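PDB 3IBY: Fe(2+) transporter FeoB from Legionella pneumophila, which probably transports ferrous iron across the bacterial inner membrane in a GTP-driven uptake system, this chain being the transporter's cytosolic part with the GTP-binding domain. Local coordinates for residues I128-T132 with E133-S137; E42-G46 with E47-E51; L173-S176 with V177-Q181; S104-F107 with E108-K111. All coordinates share one frame; numbering follows the deposited sequence.

Four local contacts (a hairpin, a helix exit and two helix N-caps) run contact 2, contact 4, contact 1, contact 3 along the chain. Contacts 1, 2 and 4 belong to the GTP-binding domain: contact 2 is a hairpin in the mixed sheet, contact 4 the exit of helix 96-106 ahead of strand 113-118, contact 1 the start of helix 132-139. Contact 3 opens helix 177-193 in the helical part, probably the GDI domain. Contacts 2 and 3 lie farthest apart, centres about 43 Å from each other across the chain's centre. Contacts 3 and 4 touch, L173 against E108, and with helix 234-253, which also packs against contact 1, they join the GTP-binding domain to the helical part.

Contact 1: residues I128-T132 with E133-S137; sequences ISIDT and EKLES
D131 is the N-cap of helix 132-139, its carboxylate turned across the first turn: D131 OD2 accepts from K134 N at 3.0 Å. The donor comes from above the carboxylate plane, 60° out of it. With CG of D131 anti to its own nitrogen (chi1 -166°), the acid group is carried forward over the helix start. It also lies against the aliphatic root of K134, D131 CG being 3.4 Å from K134 CB. The lysine then bends at its second torsion and its amino end leads away, so the aspartate meets the lysine's backbone and CB, not its charge. The negative group at the helix N-terminus would be expected to interact favourably with the helix dipole.

L135 N reaches D131 O at 3.1 Å, and E136 N reaches T132 O at 3.0 Å, both nearly linear hydrogen bonds. L135 points its CB toward the incoming segment, but its apolar touch there is slight: L135 CD2 is 4.4 Å from I130 CG2. E136 brings its CB to 3.3 Å from T132 O, while its carboxylate reaches on to the backbone of V143. T132 also lies near M120, which is predicted to bind GTP.

The short strand 129-130 pairs antiparallel with strand 254-255 at the chain's end. I130, K134 and L135 rest on V253 of helix 234-253, and T132 and L135 pack on P145 and V143 of strand 143-145, at the edge of the main sheet.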
loop_
_atom_site.group_PDB
_atom_site.type_symbol
_atom_site.label_atom_id
_atom_site.label_comp_id
_atom_site.label_asym_id
_atom_site.label_seq_id
_atom_site.Cartn_x
_atom_site.Cartn_y
_atom_site.Cartn_z
ATOM N N ILE A 128 12.490 10.090 -17.355
ATOM C CA ILE A 128 11.453 10.350 -16.352
ATOM C C ILE A 128 12.097 11.048 -15.154
ATOM O O ILE A 128 13.064 10.557 -14.557
ATOM C CB ILE A 128 10.711 9.064 -15.858
ATOM C CG1 ILE A 128 10.071 8.292 -17.034
ATOM C CG2 ILE A 128 9.622 9.442 -14.880
ATOM C CD1 ILE A 128 9.637 6.806 -16.738
ATOM N N SER A 129 11.545 12.199 -14.826
ATOM C CA SER A 129 12.060 13.012 -13.743
ATOM C C SER A 129 10.990 13.094 -12.692
ATOM O O SER A 129 9.842 13.428 -13.008
ATOM C CB SER A 129 12.386 14.423 -14.244
ATOM O OG SER A 129 13.741 14.696 -13.965
ATOM N N ILE A 130 11.343 12.780 -11.452
ATOM C CA ILE A 130 10.390 12.827 -10.356
ATOM C C ILE A 130 10.953 13.772 -9.301
ATOM O O ILE A 130 12.109 13.635 -8.881
ATOM C CB ILE A 130 10.103 11.419 -9.765
ATOM C CG1 ILE A 130 9.350 10.557 -10.786
ATOM C CG2 ILE A 130 9.252 11.507 -8.519
ATOM C CD1 ILE A 130 9.464 9.086 -10.528
ATOM N N ASP A 131 10.136 14.763 -8.944
ATOM C CA ASP A 131 10.375 15.627 -7.829
ATOM C C ASP A 131 10.049 14.842 -6.565
ATOM O O ASP A 131 8.894 14.676 -6.214
ATOM C CB ASP A 131 9.458 16.845 -7.938
ATOM C CG ASP A 131 9.863 17.950 -7.030
ATOM O OD1 ASP A 131 9.679 19.107 -7.426
ATOM O OD2 ASP A 131 10.366 17.671 -5.925
ATOM N N THR A 132 11.075 14.377 -5.870
ATOM C CA THR A 132 10.919 13.558 -4.674
ATOM C C THR A 132 10.392 14.319 -3.461
ATOM O O THR A 132 9.597 13.790 -2.666
ATOM C CB THR A 132 12.273 12.919 -4.347
ATOM O OG1 THR A 132 12.379 11.719 -5.127
ATOM C CG2 THR A 132 12.462 12.641 -2.805
ATOM N N GLU A 133 10.870 15.551 -3.318
ATOM C CA GLU A 133 10.480 16.424 -2.226
ATOM C C GLU A 133 9.014 16.784 -2.379
ATOM O O GLU A 133 8.317 16.905 -1.374
ATOM C CB GLU A 133 11.360 17.686 -2.168
ATOM C CG GLU A 133 12.902 17.378 -2.277
ATOM C CD GLU A 133 13.823 18.364 -1.532
ATOM O OE1 GLU A 133 14.653 17.867 -0.724
ATOM O OE2 GLU A 133 13.714 19.613 -1.751
ATOM N N LYS A 134 8.536 16.915 -3.620
ATOM C CA LYS A 134 7.137 17.293 -3.846
ATOM C C LYS A 134 6.214 16.096 -3.629
ATOM O O LYS A 134 5.175 16.224 -3.013
ATOM C CB LYS A 134 6.955 17.936 -5.228
ATOM C CG LYS A 134 5.582 18.573 -5.510
ATOM C CD LYS A 134 5.328 19.946 -4.861
ATOM C CE LYS A 134 3.804 20.291 -4.854
ATOM N NZ LYS A 134 3.409 21.655 -4.352
ATOM N N LEU A 135 6.610 14.936 -4.122
ATOM C CA LEU A 135 5.855 13.687 -3.916
ATOM C C LEU A 135 5.669 13.409 -2.429
ATOM O O LEU A 135 4.563 13.172 -1.957
ATOM C CB LEU A 135 6.589 12.539 -4.577
ATOM C CG LEU A 135 5.927 11.164 -4.482
ATOM C CD1 LEU A 135 4.493 11.222 -5.007
ATOM C CD2 LEU A 135 6.757 10.120 -5.226
ATOM N N GLU A 136 6.762 13.510 -1.693
ATOM C CA GLU A 136 6.735 13.382 -0.245
ATOM C C GLU A 136 5.830 14.435 0.404
ATOM O O GLU A 136 5.063 14.134 1.324
ATOM C CB GLU A 136 8.176 13.428 0.327
ATOM C CG GLU A 136 8.256 13.437 1.866
ATOM C CD GLU A 136 9.671 13.158 2.445
ATOM O OE1 GLU A 136 10.416 12.259 1.986
ATOM O OE2 GLU A 136 10.027 13.866 3.409
ATOM N N SER A 137 5.902 15.670 -0.060
ATOM C CA SER A 137 5.076 16.728 0.525
ATOM C C SER A 137 3.598 16.394 0.308
ATOM O O SER A 137 2.797 16.500 1.221
ATOM C CB SER A 137 5.413 18.084 -0.084
ATOM O OG SER A 137 4.668 19.120 0.555
#

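Contact 2: residues E42-G46 with E47-E51; sequences EFLLG and EHLIE
F43 and I50 pack tightly on one face of this hairpin, the isoleucine lying over the phenyl ring. I50 CB sits 3.9 Å from the centroid of the F43 ring, 18° off its normal, a CH-pi contact, and I50 CG2 comes to 3.4 Å from F43 CE1. The phenyl swings over its neighbour because CG lies between the backbone N and carbonyl carbon (chi1 61°). The other branch of I50 serves L45: I50 CD1 is 3.5 Å from L45 CB. F43 and L45 also meet helix 154-162.

The other face is looser, at the surface. There L44 and L49 meet through their methyl ends, L44 CD2 to L49 CD1 at 4.0 Å, and E42 sends its carboxylate to a salt bridge with R27. At the tip, G46, with positive phi, and E47 take the corners of a type II' turn from L45 to H48; next to it L45 N donates to H48 O at 2.8 Å.

F43 and I50 also exchange two backbone hydrogen bonds. The hairpin therefore combines them with a largely apolar face of F43, L45 and I50, while the carboxylates of E42 and E51 lie on the other face and that of E47 at the tip.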
loop_
_atom_site.group_PDB
_atom_site.type_symbol
_atom_site.label_atom_id
_atom_site.label_comp_id
_atom_site.label_asym_id
_atom_site.label_seq_id
_atom_site.Cartn_x
_atom_site.Cartn_y
_atom_site.Cartn_z
ATOM N N GLU A 42 15.138 -10.870 8.045
ATOM C CA GLU A 42 15.403 -9.886 9.065
ATOM C C GLU A 42 16.794 -9.242 8.906
ATOM O O GLU A 42 17.689 -9.798 8.266
ATOM C CB GLU A 42 15.160 -10.486 10.464
ATOM C CG GLU A 42 15.918 -11.825 10.787
ATOM C CD GLU A 42 15.354 -13.018 10.053
ATOM O OE1 GLU A 42 14.112 -13.100 9.985
ATOM O OE2 GLU A 42 16.132 -13.854 9.521
ATOM N N PHE A 43 16.947 -8.032 9.425
ATOM C CA PHE A 43 18.253 -7.447 9.490
ATOM C C PHE A 43 18.420 -6.673 10.781
ATOM O O PHE A 43 17.453 -6.241 11.378
ATOM C CB PHE A 43 18.537 -6.595 8.246
ATOM C CG PHE A 43 17.597 -5.446 8.050
ATOM C CD1 PHE A 43 16.362 -5.634 7.464
ATOM C CD2 PHE A 43 17.951 -4.168 8.439
ATOM C CE1 PHE A 43 15.494 -4.579 7.284
ATOM C CE2 PHE A 43 17.099 -3.082 8.237
ATOM C CZ PHE A 43 15.860 -3.286 7.661
ATOM N N LEU A 44 19.664 -6.539 11.223
ATOM C CA LEU A 44 19.993 -5.667 12.323
ATOM C C LEU A 44 20.249 -4.264 11.795
ATOM O O LEU A 44 20.740 -4.097 10.686
ATOM C CB LEU A 44 21.205 -6.209 13.064
ATOM C CG LEU A 44 20.931 -7.481 13.857
ATOM C CD1 LEU A 44 22.233 -8.060 14.455
ATOM C CD2 LEU A 44 19.877 -7.246 14.934
ATOM N N LEU A 45 19.879 -3.257 12.584
ATOM C CA LEU A 45 20.029 -1.858 12.209
ATOM C C LEU A 45 20.450 -1.158 13.465
ATOM O O LEU A 45 19.674 -0.454 14.143
ATOM C CB LEU A 45 18.728 -1.305 11.660
ATOM C CG LEU A 45 18.811 0.106 11.040
ATOM C CD1 LEU A 45 20.220 0.439 10.519
ATOM C CD2 LEU A 45 17.753 0.294 9.919
ATOM N N GLY A 46 21.719 -1.386 13.776
ATOM C CA GLY A 46 22.274 -1.117 15.085
ATOM C C GLY A 46 21.853 -2.246 16.004
ATOM O O GLY A 46 21.975 -3.436 15.656
ATOM N N GLU A 47 21.336 -1.863 17.171
ATOM C CA GLU A 47 20.925 -2.832 18.169
ATOM C C GLU A 47 19.540 -3.337 17.799
ATOM O O GLU A 47 19.218 -4.479 18.110
ATOM C CB GLU A 47 20.978 -2.216 19.558
ATOM C CG GLU A 47 22.261 -1.352 19.761
ATOM C CD GLU A 47 22.887 -1.450 21.146
ATOM O OE1 GLU A 47 22.836 -2.533 21.769
ATOM O OE2 GLU A 47 23.475 -0.438 21.599
ATOM N N HIS A 48 18.778 -2.494 17.084
ATOM C CA HIS A 48 17.442 -2.796 16.539
ATOM C C HIS A 48 17.301 -3.963 15.532
ATOM O O HIS A 48 17.881 -3.931 14.457
ATOM C CB HIS A 48 16.907 -1.556 15.837
ATOM C CG HIS A 48 16.682 -0.404 16.762
ATOM N ND1 HIS A 48 17.620 0.592 16.951
ATOM C CD2 HIS A 48 15.640 -0.105 17.572
ATOM C CE1 HIS A 48 17.163 1.459 17.837
ATOM N NE2 HIS A 48 15.965 1.060 18.230
ATOM N N LEU A 49 16.474 -4.951 15.856
ATOM C CA LEU A 49 16.132 -6.006 14.902
ATOM C C LEU A 49 14.953 -5.559 14.019
ATOM O O LEU A 49 14.000 -4.956 14.494
ATOM C CB LEU A 49 15.773 -7.285 15.648
ATOM C CG LEU A 49 15.271 -8.469 14.833
ATOM C CD1 LEU A 49 16.425 -9.164 14.112
ATOM C CD2 LEU A 49 14.549 -9.474 15.730
ATOM N N ILE A 50 15.022 -5.850 12.720
ATOM C CA ILE A 50 13.914 -5.557 11.835
ATOM C C ILE A 50 13.515 -6.808 11.117
ATOM O O ILE A 50 14.321 -7.394 10.386
ATOM C CB ILE A 50 14.215 -4.402 10.820
ATOM C CG1 ILE A 50 14.141 -3.030 11.509
ATOM C CG2 ILE A 50 13.173 -4.379 9.783
ATOM C CD1 ILE A 50 15.430 -2.413 11.811
ATOM N N GLU A 51 12.259 -7.217 11.313
ATOM C CA GLU A 51 11.765 -8.404 10.643
ATOM C C GLU A 51 10.933 -7.917 9.488
ATOM O O GLU A 51 10.318 -6.858 9.580
ATOM C CB GLU A 51 10.915 -9.262 11.568
ATOM C CG GLU A 51 11.438 -9.387 12.975
ATOM C CD GLU A 51 10.528 -10.222 13.856
ATOM O OE1 GLU A 51 9.470 -9.663 14.302
ATOM O OE2 GLU A 51 10.894 -11.415 14.106
#

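Contact 3: residues L173-S176 with V177-Q181; sequences LSLS and VAAQQ
The chain arrives at S176 in an extended form and turns into helix 177-193 at V177, the first full helical bond running from Q180 N to S176 O at 2.6 Å. The S176 hydroxyl caps the start of the helix: S176 OG accepts from A179 N at 3.0 Å, with the N-H pointing almost straight at it (169°). The same oxygen lies close to the methyl groups of the two alanines, 3.4 Å from A178 CB and 3.6 Å from A179 CB.

L175 and Q180 cross at about a right angle. The glutamine bends at its second torsion (chi2 63°), which folds its amide back toward the leucine, and Q180 NE2 comes to 3.4 Å from L175 CD1, a van der Waals contact, and also lies near L175 CB. L175 CB and A179 CB approach each other more loosely, at 4.3 Å.

Helix 234-253 packs against this junction, A241 meeting L175 and L234 meeting A179, while L173 reaches R242 and K245. A serine that precedes the first turn and accepts a hydrogen bond from the backbone N-H three residues on is a classic N-cap, here opening a helix of what is probably the GDI domain.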
loop_
_atom_site.group_PDB
_atom_site.type_symbol
_atom_site.label_atom_id
_atom_site.label_comp_id
_atom_site.label_asym_id
_atom_site.label_seq_id
_atom_site.Cartn_x
_atom_site.Cartn_y
_atom_site.Cartn_z
ATOM N N LEU A 173 -9.821 12.649 -1.287
ATOM C CA LEU A 173 -10.459 12.255 -2.547
ATOM C C LEU A 173 -11.789 12.987 -2.737
ATOM O O LEU A 173 -12.549 13.208 -1.783
ATOM C CB LEU A 173 -10.716 10.731 -2.579
ATOM C CG LEU A 173 -9.505 9.795 -2.496
ATOM C CD1 LEU A 173 -9.958 8.277 -2.318
ATOM C CD2 LEU A 173 -8.619 10.008 -3.696
ATOM N N SER A 174 -12.092 13.353 -3.975
ATOM C CA SER A 174 -13.317 14.076 -4.222
ATOM C C SER A 174 -14.364 13.117 -4.756
ATOM O O SER A 174 -14.208 12.550 -5.822
ATOM C CB SER A 174 -13.071 15.221 -5.182
ATOM O OG SER A 174 -14.241 15.997 -5.274
ATOM N N LEU A 175 -15.427 12.913 -3.993
ATOM C CA LEU A 175 -16.494 12.042 -4.444
ATOM C C LEU A 175 -17.784 12.819 -4.464
ATOM O O LEU A 175 -17.928 13.836 -3.768
ATOM C CB LEU A 175 -16.623 10.799 -3.537
ATOM C CG LEU A 175 -15.515 9.710 -3.628
ATOM C CD1 LEU A 175 -15.068 9.192 -2.221
ATOM C CD2 LEU A 175 -15.897 8.534 -4.563
ATOM N N SER A 176 -18.711 12.332 -5.274
ATOM C CA SER A 176 -20.073 12.820 -5.270
ATOM C C SER A 176 -20.698 12.850 -3.850
ATOM O O SER A 176 -20.290 12.133 -2.927
ATOM C CB SER A 176 -20.923 12.013 -6.250
ATOM O OG SER A 176 -21.990 11.408 -5.577
ATOM N N VAL A 177 -21.661 13.736 -3.680
ATOM C CA VAL A 177 -22.283 13.921 -2.399
ATOM C C VAL A 177 -23.046 12.648 -2.059
ATOM O O VAL A 177 -23.014 12.186 -0.914
ATOM C CB VAL A 177 -23.236 15.158 -2.427
ATOM C CG1 VAL A 177 -24.084 15.226 -1.168
ATOM C CG2 VAL A 177 -22.424 16.435 -2.602
ATOM N N ALA A 178 -23.715 12.097 -3.074
ATOM C CA ALA A 178 -24.463 10.847 -2.973
ATOM C C ALA A 178 -23.531 9.751 -2.504
ATOM O O ALA A 178 -23.853 9.012 -1.586
ATOM C CB ALA A 178 -25.054 10.476 -4.338
ATOM N N ALA A 179 -22.370 9.686 -3.152
ATOM C CA ALA A 179 -21.344 8.695 -2.856
ATOM C C ALA A 179 -20.673 8.925 -1.493
ATOM O O ALA A 179 -20.401 7.962 -0.752
ATOM C CB ALA A 179 -20.293 8.656 -3.976
ATOM N N GLN A 180 -20.405 10.180 -1.141
ATOM C CA GLN A 180 -19.768 10.429 0.147
ATOM C C GLN A 180 -20.741 10.033 1.262
ATOM O O GLN A 180 -20.377 9.395 2.236
ATOM C CB GLN A 180 -19.294 11.886 0.250
ATOM C CG GLN A 180 -18.201 12.126 1.328
ATOM C CD GLN A 180 -16.850 11.361 1.076
ATOM O OE1 GLN A 180 -16.403 10.549 1.923
ATOM N NE2 GLN A 180 -16.199 11.637 -0.082
ATOM N N GLN A 181 -22.000 10.382 1.071
ATOM C CA GLN A 181 -23.042 9.990 1.987
ATOM C C GLN A 181 -22.968 8.471 2.275
ATOM O O GLN A 181 -22.987 8.056 3.433
ATOM C CB GLN A 181 -24.407 10.406 1.408
ATOM C CG GLN A 181 -25.562 10.558 2.425
ATOM C CD GLN A 181 -26.607 9.420 2.387
ATOM O OE1 GLN A 181 -26.672 8.618 1.431
ATOM N NE2 GLN A 181 -27.450 9.371 3.426
#

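Contact 4: residues S104-F107 with E108-K111; sequences SQLF and ELGK
E108 lays its aliphatic chain against the carbonyls that end helix 96-106: E108 CG is 3.1 Å from S104 O, and E108 CB is 3.2 Å from Q105 O. The side chain leaves beside its own nitrogen, CG anti to the carbonyl carbon (chi1 -45°), and then runs extended, back alongside the last helical turn. Its backbone takes part too, E108 N donating to Q105 O at 3.1 Å from well above the carbonyl plane.

One residue on, L109 N donates to L106 O at 2.9 Å and closes a type I turn from L106 to L109. This N-H points nearly straight at the oxygen (164°), yet it also meets the carbonyl from above its plane. The L109 chain folds over the same carbonyl, L109 CB being 3.3 Å from L106 O, while its methyl L109 CD1 stands 4.3 Å from L106 CD2. G110 follows with positive phi, and the chain heads for strand 113-118.

Farther out, I87 of strand 86-92 and Y202 of helix 197-209 pack on L109. The E108 carboxylate forms salt bridges to R206 and R242, from helices 197-209 and 234-253, and R242 also donates to S104 OG. Q105 is held by S60 and L61.

A buried glutamate with an arginine on each of its two oxygens is probably ionised, and it ties the end of this G-domain helix to two helices of the helical part, probably the GDI domain.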
loop_
_atom_site.group_PDB
_atom_site.type_symbol
_atom_site.label_atom_id
_atom_site.label_comp_id
_atom_site.label_asym_id
_atom_site.label_seq_id
_atom_site.Cartn_x
_atom_site.Cartn_y
_atom_site.Cartn_z
ATOM N N SER A 104 -2.306 4.563 -2.129
ATOM C CA SER A 104 -3.398 5.341 -1.553
ATOM C C SER A 104 -4.290 4.431 -0.737
ATOM O O SER A 104 -4.768 4.845 0.303
ATOM C CB SER A 104 -4.208 6.023 -2.643
ATOM O OG SER A 104 -4.804 5.056 -3.490
ATOM N N GLN A 105 -4.518 3.208 -1.220
ATOM C CA GLN A 105 -5.278 2.200 -0.466
ATOM C C GLN A 105 -4.588 1.850 0.874
ATOM O O GLN A 105 -5.255 1.799 1.902
ATOM C CB GLN A 105 -5.535 0.921 -1.292
ATOM C CG GLN A 105 -6.428 1.098 -2.512
ATOM C CD GLN A 105 -6.625 -0.211 -3.306
ATOM O OE1 GLN A 105 -5.788 -1.090 -3.237
ATOM N NE2 GLN A 105 -7.728 -0.318 -4.081
ATOM N N LEU A 106 -3.270 1.642 0.847
ATOM C CA LEU A 106 -2.450 1.361 2.053
ATOM C C LEU A 106 -2.502 2.445 3.119
ATOM O O LEU A 106 -2.603 2.150 4.287
ATOM C CB LEU A 106 -1.001 1.206 1.641
ATOM C CG LEU A 106 -0.600 0.069 0.704
ATOM C CD1 LEU A 106 0.941 0.141 0.457
ATOM C CD2 LEU A 106 -0.981 -1.314 1.235
ATOM N N PHE A 107 -2.395 3.705 2.706
ATOM C CA PHE A 107 -2.593 4.877 3.585
ATOM C C PHE A 107 -3.913 4.883 4.320
ATOM O O PHE A 107 -4.059 5.622 5.266
ATOM C CB PHE A 107 -2.627 6.176 2.769
ATOM C CG PHE A 107 -1.302 6.624 2.249
ATOM C CD1 PHE A 107 -0.156 5.830 2.360
ATOM C CD2 PHE A 107 -1.199 7.852 1.608
ATOM C CE1 PHE A 107 1.031 6.267 1.901
ATOM C CE2 PHE A 107 0.019 8.270 1.102
ATOM C CZ PHE A 107 1.121 7.467 1.259
ATOM N N GLU A 108 -4.898 4.133 3.843
ATOM C CA GLU A 108 -6.195 4.046 4.510
ATOM C C GLU A 108 -6.178 3.003 5.636
ATOM O O GLU A 108 -7.186 2.815 6.281
ATOM C CB GLU A 108 -7.302 3.713 3.484
ATOM C CG GLU A 108 -7.250 4.523 2.161
ATOM C CD GLU A 108 -8.455 4.319 1.239
ATOM O OE1 GLU A 108 -9.080 3.249 1.247
ATOM O OE2 GLU A 108 -8.804 5.249 0.469
ATOM N N LEU A 109 -5.067 2.296 5.847
ATOM C CA LEU A 109 -4.941 1.394 7.019
ATOM C C LEU A 109 -4.645 2.138 8.348
ATOM O O LEU A 109 -4.886 1.640 9.430
ATOM C CB LEU A 109 -3.835 0.355 6.788
ATOM C CG LEU A 109 -4.110 -0.667 5.692
ATOM C CD1 LEU A 109 -2.806 -1.246 5.128
ATOM C CD2 LEU A 109 -5.037 -1.777 6.178
ATOM N N GLY A 110 -4.082 3.323 8.276
ATOM C CA GLY A 110 -3.674 4.002 9.491
ATOM C C GLY A 110 -2.459 3.379 10.145
ATOM O O GLY A 110 -2.203 3.589 11.317
ATOM N N LYS A 111 -1.698 2.637 9.380
ATOM C CA LYS A 111 -0.481 2.061 9.862
ATOM C C LYS A 111 0.599 2.873 9.151
ATOM O O LYS A 111 0.356 3.331 8.025
ATOM C CB LYS A 111 -0.428 0.570 9.437
ATOM C CG LYS A 111 -0.034 -0.412 10.554
ATOM C CD LYS A 111 -1.210 -1.216 11.065
ATOM C CE LYS A 111 -0.827 -2.046 12.278
ATOM N NZ LYS A 111 0.323 -1.448 13.022
#